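Long-range contacts in ricin B-related lectin (Polyporus squamosus, PDB 5MUA), which binds galactose through a ricin-type beta-trefoil lectin part and joins it to a calcium-dependent, papain-like protease part: residues B[2-7]-B[146-151]; B[9-14]-B[47-52]; B[236-241]-B[249-254]. All blocks are in the same frame, centred on the assembly; numbering follows the deposited sequence.

Interaction 1 (B[2-7]-B[146-151])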
loop_
_atom_site.group_PDB
_atom_site.type_symbol
_atom_site.label_atom_id
_atom_site.label_comp_id
_atom_site.label_asym_id
_atom_site.label_seq_id
_atom_site.Cartn_x
_atom_site.Cartn_y
_atom_site.Cartn_z
ATOM N N SER B 2 -21.235 22.208 12.668
ATOM C CA SER B 2 -21.127 22.733 14.020
ATOM C C SER B 2 -19.833 22.216 14.602
ATOM O O SER B 2 -19.320 21.113 14.255
ATOM C CB SER B 2 -22.277 22.191 14.853
ATOM O OG SER B 2 -22.144 20.741 14.790
ATOM N N PHE B 3 -19.337 22.973 15.555
ATOM C CA PHE B 3 -18.157 22.623 16.256
ATOM C C PHE B 3 -18.441 21.502 17.243
ATOM O O PHE B 3 -19.410 21.590 18.054
ATOM C CB PHE B 3 -17.533 23.848 16.932
ATOM C CG PHE B 3 -16.298 23.523 17.671
ATOM C CD1 PHE B 3 -15.118 23.199 16.957
ATOM C CD2 PHE B 3 -16.271 23.455 19.051
ATOM C CE1 PHE B 3 -13.942 22.860 17.635
ATOM C CE2 PHE B 3 -15.090 23.158 19.729
ATOM C CZ PHE B 3 -13.940 22.815 19.047
ATOM N N GLN B 4 -17.599 20.466 17.212
ATOM C CA GLN B 4 -17.823 19.271 17.990
ATOM C C GLN B 4 -16.570 18.820 18.721
ATOM O O GLN B 4 -16.350 17.631 18.998
ATOM C CB GLN B 4 -18.380 18.145 17.090
ATOM C CG GLN B 4 -19.768 18.398 16.504
ATOM C CD GLN B 4 -20.008 17.484 15.296
ATOM O OE1 GLN B 4 -19.932 16.278 15.426
ATOM N NE2 GLN B 4 -20.179 18.076 14.106
ATOM N N GLY B 5 -15.730 19.784 19.074
ATOM C CA GLY B 5 -14.457 19.517 19.762
ATOM C C GLY B 5 -13.417 18.926 18.823
ATOM O O GLY B 5 -13.360 19.235 17.629
ATOM N N HIS B 6 -12.572 18.078 19.378
ATOM C CA HIS B 6 -11.482 17.435 18.605
ATOM C C HIS B 6 -11.897 17.043 17.195
ATOM O O HIS B 6 -12.830 16.281 17.060
ATOM C CB HIS B 6 -11.003 16.201 19.355
ATOM C CG HIS B 6 -9.739 15.613 18.810
ATOM N ND1 HIS B 6 -9.379 14.319 19.059
ATOM C CD2 HIS B 6 -8.742 16.143 18.052
ATOM C CE1 HIS B 6 -8.188 14.084 18.521
ATOM N NE2 HIS B 6 -7.803 15.160 17.876
ATOM N N GLY B 7 -11.207 17.544 16.154
ATOM C CA GLY B 7 -11.604 17.274 14.773
ATOM C C GLY B 7 -10.900 18.161 13.778
ATOM O O GLY B 7 -10.040 18.979 14.153
ATOM N N PHE B 146 -18.290 26.260 11.926
ATOM C CA PHE B 146 -17.333 25.144 11.804
ATOM C C PHE B 146 -18.008 23.983 11.061
ATOM O O PHE B 146 -19.088 23.562 11.469
ATOM C CB PHE B 146 -17.012 24.677 13.204
ATOM C CG PHE B 146 -16.102 25.599 13.911
ATOM C CD1 PHE B 146 -16.615 26.715 14.582
ATOM C CD2 PHE B 146 -14.752 25.391 13.930
ATOM C CE1 PHE B 146 -15.761 27.540 15.294
ATOM C CE2 PHE B 146 -13.897 26.238 14.632
ATOM C CZ PHE B 146 -14.400 27.336 15.282
ATOM N N GLN B 147 -17.391 23.512 9.969
ATOM C CA GLN B 147 -17.886 22.342 9.287
ATOM C C GLN B 147 -16.912 21.206 9.557
ATOM O O GLN B 147 -15.778 21.333 9.203
ATOM C CB GLN B 147 -17.988 22.631 7.794
ATOM C CG GLN B 147 -18.349 21.343 7.079
ATOM C CD GLN B 147 -18.503 21.453 5.598
ATOM O OE1 GLN B 147 -18.533 22.524 5.027
ATOM N NE2 GLN B 147 -18.558 20.311 4.963
ATOM N N LYS B 148 -17.373 20.133 10.183
ATOM C CA LYS B 148 -16.497 19.008 10.546
ATOM C C LYS B 148 -16.208 18.213 9.306
ATOM O O LYS B 148 -17.103 17.915 8.544
ATOM C CB LYS B 148 -17.151 18.097 11.560
ATOM C CG LYS B 148 -16.140 17.116 12.161
ATOM C CD LYS B 148 -16.738 16.308 13.305
ATOM C CE LYS B 148 -17.861 15.372 12.808
ATOM N NZ LYS B 148 -18.394 14.578 13.949
ATOM N N LEU B 149 -14.943 17.915 9.093
ATOM C CA LEU B 149 -14.475 17.172 7.927
ATOM C C LEU B 149 -13.840 15.867 8.345
ATOM O O LEU B 149 -13.280 15.157 7.485
ATOM C CB LEU B 149 -13.465 18.036 7.194
ATOM C CG LEU B 149 -14.005 19.421 6.848
ATOM C CD1 LEU B 149 -12.918 20.219 6.213
ATOM C CD2 LEU B 149 -15.194 19.390 5.892
ATOM N N SER B 150 -13.806 15.563 9.635
ATOM C CA SER B 150 -13.158 14.367 10.191
ATOM C C SER B 150 -14.165 13.397 10.806
ATOM O O SER B 150 -15.309 13.765 11.082
ATOM C CB SER B 150 -12.159 14.748 11.313
ATOM O OG SER B 150 -12.773 15.584 12.254
ATOM N N GLN B 151 -13.721 12.142 10.967
ATOM C CA GLN B 151 -14.413 11.095 11.652
ATOM C C GLN B 151 -13.420 10.380 12.524
ATOM O O GLN B 151 -12.276 10.250 12.144
ATOM C CB GLN B 151 -15.016 10.107 10.670
ATOM C CG GLN B 151 -16.099 10.682 9.853
ATOM C CD GLN B 151 -17.391 10.809 10.654
ATOM O OE1 GLN B 151 -18.160 9.853 10.759
ATOM N NE2 GLN B 151 -17.606 11.969 11.269
HETATM O O HOH W 1 -20.167 19.957 10.720
#

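Interaction 2 (B[9-14]-B[47-52])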
loop_
_atom_site.group_PDB
_atom_site.type_symbol
_atom_site.label_atom_id
_atom_site.label_comp_id
_atom_site.label_asym_id
_atom_site.label_seq_id
_atom_site.Cartn_x
_atom_site.Cartn_y
_atom_site.Cartn_z
ATOM N N TYR B 9 -11.671 20.846 10.600
ATOM C CA TYR B 9 -12.763 21.710 10.225
ATOM C C TYR B 9 -12.398 22.745 9.199
ATOM O O TYR B 9 -11.236 23.168 9.105
ATOM C CB TYR B 9 -13.209 22.483 11.439
ATOM C CG TYR B 9 -13.691 21.693 12.571
ATOM C CD1 TYR B 9 -12.828 21.248 13.573
ATOM C CD2 TYR B 9 -15.046 21.454 12.712
ATOM C CE1 TYR B 9 -13.310 20.546 14.625
ATOM C CE2 TYR B 9 -15.569 20.783 13.804
ATOM C CZ TYR B 9 -14.690 20.327 14.797
ATOM O OH TYR B 9 -15.204 19.649 15.877
ATOM N N TYR B 10 -13.379 23.181 8.413
ATOM C CA TYR B 10 -13.315 24.521 7.796
ATOM C C TYR B 10 -13.845 25.480 8.838
ATOM O O TYR B 10 -14.780 25.127 9.621
ATOM C CB TYR B 10 -14.256 24.633 6.588
ATOM C CG TYR B 10 -13.936 23.792 5.370
ATOM C CD1 TYR B 10 -12.683 23.799 4.786
ATOM C CD2 TYR B 10 -14.986 23.103 4.711
ATOM C CE1 TYR B 10 -12.429 23.045 3.631
ATOM C CE2 TYR B 10 -14.760 22.370 3.533
ATOM C CZ TYR B 10 -13.483 22.325 3.016
ATOM O OH TYR B 10 -13.219 21.615 1.833
ATOM N N ILE B 11 -13.228 26.636 8.920
ATOM C CA ILE B 11 -13.701 27.697 9.835
ATOM C C ILE B 11 -14.146 28.819 8.897
ATOM O O ILE B 11 -13.324 29.486 8.273
ATOM C CB ILE B 11 -12.573 28.177 10.763
ATOM C CG1 ILE B 11 -11.935 27.007 11.555
ATOM C CG2 ILE B 11 -13.097 29.259 11.723
ATOM C CD1 ILE B 11 -10.743 27.407 12.412
ATOM N N ALA B 12 -15.458 29.022 8.768
ATOM C CA ALA B 12 -15.978 30.013 7.828
ATOM C C ALA B 12 -16.525 31.208 8.588
ATOM O O ALA B 12 -17.091 31.041 9.667
ATOM C CB ALA B 12 -17.133 29.429 6.994
ATOM N N SER B 13 -16.411 32.346 7.962
ATOM C CA SER B 13 -17.025 33.605 8.548
ATOM C C SER B 13 -18.531 33.532 8.487
ATOM O O SER B 13 -19.067 33.210 7.462
ATOM C CB SER B 13 -16.587 34.826 7.765
ATOM O OG SER B 13 -17.179 36.009 8.301
ATOM N N ALA B 14 -19.241 33.857 9.584
ATOM C CA ALA B 14 -20.696 34.012 9.478
ATOM C C ALA B 14 -21.032 35.444 9.108
ATOM O O ALA B 14 -22.209 35.727 8.968
ATOM C CB ALA B 14 -21.393 33.609 10.763
ATOM N N ASN B 47 -6.691 25.468 3.929
ATOM C CA ASN B 47 -7.956 25.837 4.586
ATOM C C ASN B 47 -8.403 24.870 5.667
ATOM O O ASN B 47 -9.501 25.009 6.226
ATOM C CB ASN B 47 -9.053 26.127 3.574
ATOM C CG ASN B 47 -9.548 24.866 2.874
ATOM O OD1 ASN B 47 -9.199 23.725 3.311
ATOM N ND2 ASN B 47 -10.358 25.052 1.791
ATOM N N LEU B 48 -7.602 23.845 5.937
ATOM C CA LEU B 48 -8.011 22.810 6.868
ATOM C C LEU B 48 -7.414 23.055 8.220
ATOM O O LEU B 48 -6.212 23.198 8.338
ATOM C CB LEU B 48 -7.575 21.444 6.365
ATOM C CG LEU B 48 -8.190 21.081 5.001
ATOM C CD1 LEU B 48 -7.441 19.891 4.373
ATOM C CD2 LEU B 48 -9.697 20.770 5.137
ATOM N N TRP B 49 -8.257 23.000 9.255
ATOM C CA TRP B 49 -7.799 23.274 10.616
ATOM C C TRP B 49 -8.029 22.107 11.552
ATOM O O TRP B 49 -9.174 21.610 11.719
ATOM C CB TRP B 49 -8.488 24.522 11.173
ATOM C CG TRP B 49 -8.170 25.720 10.337
ATOM C CD1 TRP B 49 -8.920 26.197 9.292
ATOM C CD2 TRP B 49 -6.976 26.559 10.363
ATOM N NE1 TRP B 49 -8.316 27.268 8.741
ATOM C CE2 TRP B 49 -7.136 27.529 9.366
ATOM C CE3 TRP B 49 -5.839 26.612 11.174
ATOM C CZ2 TRP B 49 -6.174 28.542 9.118
ATOM C CZ3 TRP B 49 -4.872 27.621 10.951
ATOM C CH2 TRP B 49 -5.055 28.576 9.918
ATOM N N LEU B 50 -6.933 21.658 12.167
ATOM C CA LEU B 50 -6.929 20.549 13.100
ATOM C C LEU B 50 -6.964 21.143 14.489
ATOM O O LEU B 50 -6.068 21.833 14.880
ATOM C CB LEU B 50 -5.659 19.665 12.937
ATOM C CG LEU B 50 -5.448 18.589 14.018
ATOM C CD1 LEU B 50 -6.599 17.561 14.117
ATOM C CD2 LEU B 50 -4.193 17.798 13.757
ATOM N N ILE B 51 -8.065 20.877 15.179
ATOM C CA ILE B 51 -8.426 21.531 16.431
ATOM C C ILE B 51 -8.331 20.478 17.495
ATOM O O ILE B 51 -9.034 19.450 17.428
ATOM C CB ILE B 51 -9.819 22.151 16.313
ATOM C CG1 ILE B 51 -9.767 23.215 15.248
ATOM C CG2 ILE B 51 -10.188 22.790 17.661
ATOM C CD1 ILE B 51 -11.063 24.001 15.091
ATOM N N GLU B 52 -7.401 20.669 18.410
ATOM C CA GLU B 52 -7.039 19.662 19.398
ATOM C C GLU B 52 -7.207 20.172 20.839
ATOM O O GLU B 52 -6.695 21.190 21.186
ATOM C CB GLU B 52 -5.643 19.091 19.183
ATOM C CG GLU B 52 -5.475 18.394 17.844
ATOM C CD GLU B 52 -4.032 18.090 17.470
ATOM O OE1 GLU B 52 -3.284 19.047 17.207
ATOM O OE2 GLU B 52 -3.641 16.897 17.505
HETATM O O HOH W 2 -11.325 26.951 6.686
#

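Interaction 3 (B[236-241]-B[249-254]). With E64 (N-[N-[1-hydroxycarboxyethyl-carbonyl]leucylamino-butyl]-guanidine), chain K.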
loop_
_atom_site.group_PDB
_atom_site.type_symbol
_atom_site.label_atom_id
_atom_site.label_comp_id
_atom_site.label_asym_id
_atom_site.label_seq_id
_atom_site.Cartn_x
_atom_site.Cartn_y
_atom_site.Cartn_z
ATOM N N CYS B 236 -8.812 5.862 3.789
ATOM C CA CYS B 236 -8.829 5.188 2.502
ATOM C C CYS B 236 -8.978 3.711 2.836
ATOM O O CYS B 236 -8.041 3.077 3.243
ATOM C CB CYS B 236 -7.536 5.416 1.715
ATOM S SG CYS B 236 -7.558 4.570 0.110
ATOM N N GLY B 237 -10.159 3.199 2.662
ATOM C CA GLY B 237 -10.437 1.788 2.953
ATOM C C GLY B 237 -9.975 0.820 1.877
ATOM O O GLY B 237 -9.934 1.165 0.679
ATOM N N LEU B 238 -9.627 -0.356 2.346
ATOM C CA LEU B 238 -9.396 -1.561 1.515
ATOM C C LEU B 238 -10.503 -2.558 1.837
ATOM O O LEU B 238 -10.840 -2.736 3.033
ATOM C CB LEU B 238 -8.036 -2.175 1.799
ATOM C CG LEU B 238 -7.683 -3.495 1.096
ATOM C CD1 LEU B 238 -7.688 -3.280 -0.412
ATOM C CD2 LEU B 238 -6.295 -3.891 1.497
ATOM N N MET B 239 -11.102 -3.167 0.794
ATOM C CA MET B 239 -12.079 -4.218 0.998
ATOM C C MET B 239 -11.751 -5.385 0.029
ATOM O O MET B 239 -11.296 -5.164 -1.048
ATOM C CB MET B 239 -13.520 -3.713 0.692
ATOM C CG MET B 239 -14.328 -3.546 1.921
ATOM S SD MET B 239 -15.880 -2.837 1.368
ATOM C CE MET B 239 -16.285 -2.252 3.005
ATOM N N PHE B 240 -11.901 -6.602 0.510
ATOM C CA PHE B 240 -12.009 -7.799 -0.315
ATOM C C PHE B 240 -13.452 -8.263 -0.161
ATOM O O PHE B 240 -13.987 -8.419 0.970
ATOM C CB PHE B 240 -11.106 -8.926 0.218
ATOM C CG PHE B 240 -9.641 -8.737 0.017
ATOM C CD1 PHE B 240 -9.066 -7.605 -0.559
ATOM C CD2 PHE B 240 -8.802 -9.810 0.352
ATOM C CE1 PHE B 240 -7.708 -7.504 -0.737
ATOM C CE2 PHE B 240 -7.419 -9.716 0.156
ATOM C CZ PHE B 240 -6.885 -8.554 -0.377
ATOM N N GLY B 241 -14.095 -8.493 -1.290
ATOM C CA GLY B 241 -15.453 -9.001 -1.274
ATOM C C GLY B 241 -15.707 -9.982 -2.401
ATOM O O GLY B 241 -14.840 -10.212 -3.249
ATOM N N ALA B 249 -11.087 -7.055 -5.097
ATOM C CA ALA B 249 -10.525 -6.088 -4.185
ATOM C C ALA B 249 -10.746 -4.701 -4.691
ATOM O O ALA B 249 -10.581 -4.440 -5.864
ATOM C CB ALA B 249 -9.016 -6.299 -3.950
ATOM N N TYR B 250 -11.078 -3.786 -3.767
ATOM C CA TYR B 250 -11.466 -2.415 -4.158
ATOM C C TYR B 250 -11.323 -1.547 -2.934
ATOM O O TYR B 250 -10.945 -2.027 -1.819
ATOM C CB TYR B 250 -12.945 -2.345 -4.712
ATOM C CG TYR B 250 -13.925 -3.165 -3.914
ATOM C CD1 TYR B 250 -13.976 -4.565 -4.047
ATOM C CD2 TYR B 250 -14.769 -2.590 -2.986
ATOM C CE1 TYR B 250 -14.827 -5.350 -3.274
ATOM C CE2 TYR B 250 -15.637 -3.362 -2.192
ATOM C CZ TYR B 250 -15.691 -4.737 -2.345
ATOM O OH TYR B 250 -16.535 -5.491 -1.574
ATOM N N ASN B 251 -11.507 -0.268 -3.145
ATOM C CA ASN B 251 -11.329 0.696 -2.058
ATOM C C ASN B 251 -12.688 1.317 -1.655
ATOM O O ASN B 251 -13.699 1.148 -2.325
ATOM C CB ASN B 251 -10.350 1.782 -2.485
ATOM C CG ASN B 251 -8.957 1.229 -2.794
ATOM O OD1 ASN B 251 -8.542 1.140 -3.947
ATOM N ND2 ASN B 251 -8.249 0.867 -1.758
ATOM N N TRP B 252 -12.681 2.065 -0.550
ATOM C CA TRP B 252 -13.897 2.626 -0.039
ATOM C C TRP B 252 -13.617 3.826 0.847
ATOM O O TRP B 252 -12.516 3.968 1.418
ATOM C CB TRP B 252 -14.725 1.644 0.708
ATOM C CG TRP B 252 -14.081 1.051 1.961
ATOM C CD1 TRP B 252 -13.293 -0.078 2.018
ATOM C CD2 TRP B 252 -14.223 1.506 3.312
ATOM N NE1 TRP B 252 -12.918 -0.319 3.343
ATOM C CE2 TRP B 252 -13.512 0.619 4.145
ATOM C CE3 TRP B 252 -14.880 2.600 3.902
ATOM C CZ2 TRP B 252 -13.383 0.825 5.500
ATOM C CZ3 TRP B 252 -14.793 2.760 5.262
ATOM C CH2 TRP B 252 -14.073 1.875 6.048
ATOM N N PHE B 253 -14.658 4.630 0.987
ATOM C CA PHE B 253 -14.571 5.914 1.617
ATOM C C PHE B 253 -15.924 6.242 2.254
ATOM O O PHE B 253 -16.966 5.560 2.009
ATOM C CB PHE B 253 -14.298 6.989 0.535
ATOM C CG PHE B 253 -12.974 6.835 -0.166
ATOM C CD1 PHE B 253 -11.798 7.277 0.440
ATOM C CD2 PHE B 253 -12.898 6.278 -1.402
ATOM C CE1 PHE B 253 -10.550 7.060 -0.162
ATOM C CE2 PHE B 253 -11.671 6.102 -2.044
ATOM C CZ PHE B 253 -10.501 6.503 -1.424
ATOM N N VAL B 254 -15.920 7.330 3.017
ATOM C CA VAL B 254 -17.197 7.951 3.416
ATOM C C VAL B 254 -17.236 9.286 2.788
ATOM O O VAL B 254 -16.235 9.837 2.379
ATOM C CB VAL B 254 -17.478 7.970 4.945
ATOM C CG1 VAL B 254 -17.376 6.592 5.548
ATOM C CG2 VAL B 254 -16.549 8.876 5.703
HETATM C C1 E64 K . -9.421 -8.945 -9.878
HETATM O O1 E64 K . -8.386 -8.710 -10.496
HETATM O O2 E64 K . -10.578 -8.579 -10.265
HETATM C C2 E64 K . -9.323 -9.585 -8.553
HETATM C C3 E64 K . -8.337 -10.752 -8.616
HETATM O O3 E64 K . -9.126 -11.639 -9.392
HETATM C C4 E64 K . -8.054 -11.347 -7.285
HETATM O O4 E64 K . -7.061 -11.084 -6.687
HETATM N N1 E64 K . -8.970 -12.084 -6.746
HETATM C C6 E64 K . -8.868 -12.742 -5.452
HETATM C C7 E64 K . -9.633 -12.192 -4.263
HETATM C C8 E64 K . -9.449 -10.699 -4.029
HETATM C C9 E64 K . -8.062 -10.427 -3.443
HETATM C C10 E64 K . -10.503 -10.271 -3.100
HETATM C C11 E64 K . -8.795 -14.252 -5.481
HETATM O O5 E64 K . -9.868 -14.834 -5.525
HETATM N N2 E64 K . -7.657 -14.901 -5.464
HETATM C C12 E64 K . -7.532 -16.361 -5.278
HETATM C C13 E64 K . -6.755 -16.653 -4.001
HETATM C C14 E64 K . -6.404 -18.144 -3.765
HETATM C C15 E64 K . -6.972 -18.618 -2.428
HETATM N N3 E64 K . -6.297 -19.863 -2.046
HETATM C C16 E64 K . -6.417 -20.489 -0.888
HETATM N N4 E64 K . -7.336 -20.098 0.017
HETATM N N5 E64 K . -5.546 -21.513 -0.604
#

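Interaction 1 (B[2-7]-B[146-151])
The edge of the Phe3 ring is turned to the face of Phe146, a T-shaped pair with the planes at 57°. Phe3 CD1 sits off-centre over that face, 3.8 Å from Phe146 CD2, while Phe3 CB rests against CG and CD1 of the same ring. The two side chains run side by side in the same direction. One face of Phe3 carries the backbone of its own loop, with Gly5 N above the middle of the ring; Tyr60 and Trp106 meet Phe3 in further edge-to-face pairs.

Beside this apolar core, the first modelled residue is tied down through Ser2 N, which donates to Phe146 O at 2.8 Å, almost along the carbonyl axis. A water also accepts from Lys148 N, and weakly from Ser2 N. Towards solvent, Gln4 and Lys148 cross at about a right angle. A bend at chi3 (66°) brings Lys148 NZ to Gln4 OE1 at 2.7 Å, from above the carbonyl plane, while Gln4 NE2 turns back to Ser2 O and so fixes the rotation of the amide. Ser150 OG lies 3.3 Å from Gly7 CA and bonds to Ile8 N.

The loop thus folds over strand 144-152 of the trefoil, just ahead of strand 7-13, which pairs with that strand; Phe3 and Phe146 both rest on Ile51 of strand 49-53.

Interaction 2 (B[9-14]-B[47-52])
Within the beta-trefoil lectin part, strands 7-13 and 49-53 illustrate how two strands can pair briefly and then diverge. Between segments 9-14 and 47-52 one antiparallel, hydrogen-bonded pair, Tyr9 with Trp49, joins the strands, whose short axes run at 102°. Its two bonds lie in the carbonyl planes: Tyr9 N to Trp49 O at 2.8 Å, and Trp49 N to Tyr9 O at 3.0 Å.

On the side of the sheet bearing Tyr9 and Trp49, the relief is made by methyl tips and rings. Ile11, its CG1 anti to the carbonyl carbon (chi1 -55°), crosses Trp49 at about a right angle and lays CD1 over the face of the five-membered ring, a CH-pi contact 4.0 Å from the ring centroid. The neighbouring bump is Ile51 CD1, which fits between Ile11 CD1 and the Tyr9 ring and comes within 3.6 Å of Tyr9 CD1. Val62 of strand 59-64 packs on both Ile11 and Trp49, and Trp49 NE1 bonds to Leu21 O.

Tyr10 starts out in the other direction, yet its ring swings back to lie alongside Asn47. Ring and amide planes stand 80° apart, and the ring edge meets the amide, with Tyr10 CE1 3.3 Å from Asn47 OD1. Leu48 CD2 touches the same CE1 at 3.9 Å. Asp43 OD1 binds both Tyr10 OH and Asn47 ND2, so one carboxylate oxygen holds the two side chains in their parallel course, while Arg20 adds a cation-pi contact to Tyr10.

Where the strands part, one water bridges them: lying in the plane of the Trp49 ring at its edge, it accepts from Ile11 N and donates to Asn47 O at 2.7 Å.

Interaction 3 (B[236-241]-B[249-254])
Trp252 is held between two partners on opposite faces. Gly237 CA lies over one face, 3.4 Å from the centroid of the five-membered ring; so close an approach leaves no room for a side chain at position 237. Over the other face comes Met239 CE, 3.9 Å from the same centroid, the methionine crossing the indole at about a right angle. The crowded first torsion of Trp252 (chi1 62°) folds the ring back across the partner strand, and NE1 makes a weak bond to Leu238 O. Met239 also lays CB over the face of Tyr250, with SD obliquely placed in a Met-aromatic contact.

These residues line one side of the antiparallel hairpin 233-243/246-255 in the papain-like part, where helix 153-162 packs on Met239 and Trp252. On the other side, which faces helix 208-226, Asn251 ND2 bonds to Gly237 O at 3.0 Å on an in-plane lone pair, while Trp252 N reaches the same oxygen from above the carbonyl plane.

Further along, Ala249 CB meets Phe240 CD1 obliquely at 3.6 Å. The inhibitor E64 covers a face of the Phe240 ring, its C9 over the centre and C10 3.6 Å from Phe240 CG.

Interactions 1 and 2 are neighbours, with centres about 8 Å apart, in the lectin part. Strand 7-13 joins them, pairing with 49-53 on one hand and 144-152 on the other, and Gly7 O reaches Ile51 N at 2.9 Å. Along the chain, both segments of interaction 2 fall between those of interaction 1, which brings the first residues of the model to strand 144-152, probably closing the trefoil. Interaction 3 follows later, its centre about 24 Å from that of interaction 1 and 28 Å from that of interaction 2, in the papain-like part. Strand 144-152, broken by a bulge or short loop, pairs with 178-180, which pairs with 233-243, so successive strand pairs lead from the lectin part to the inhibitor-binding part.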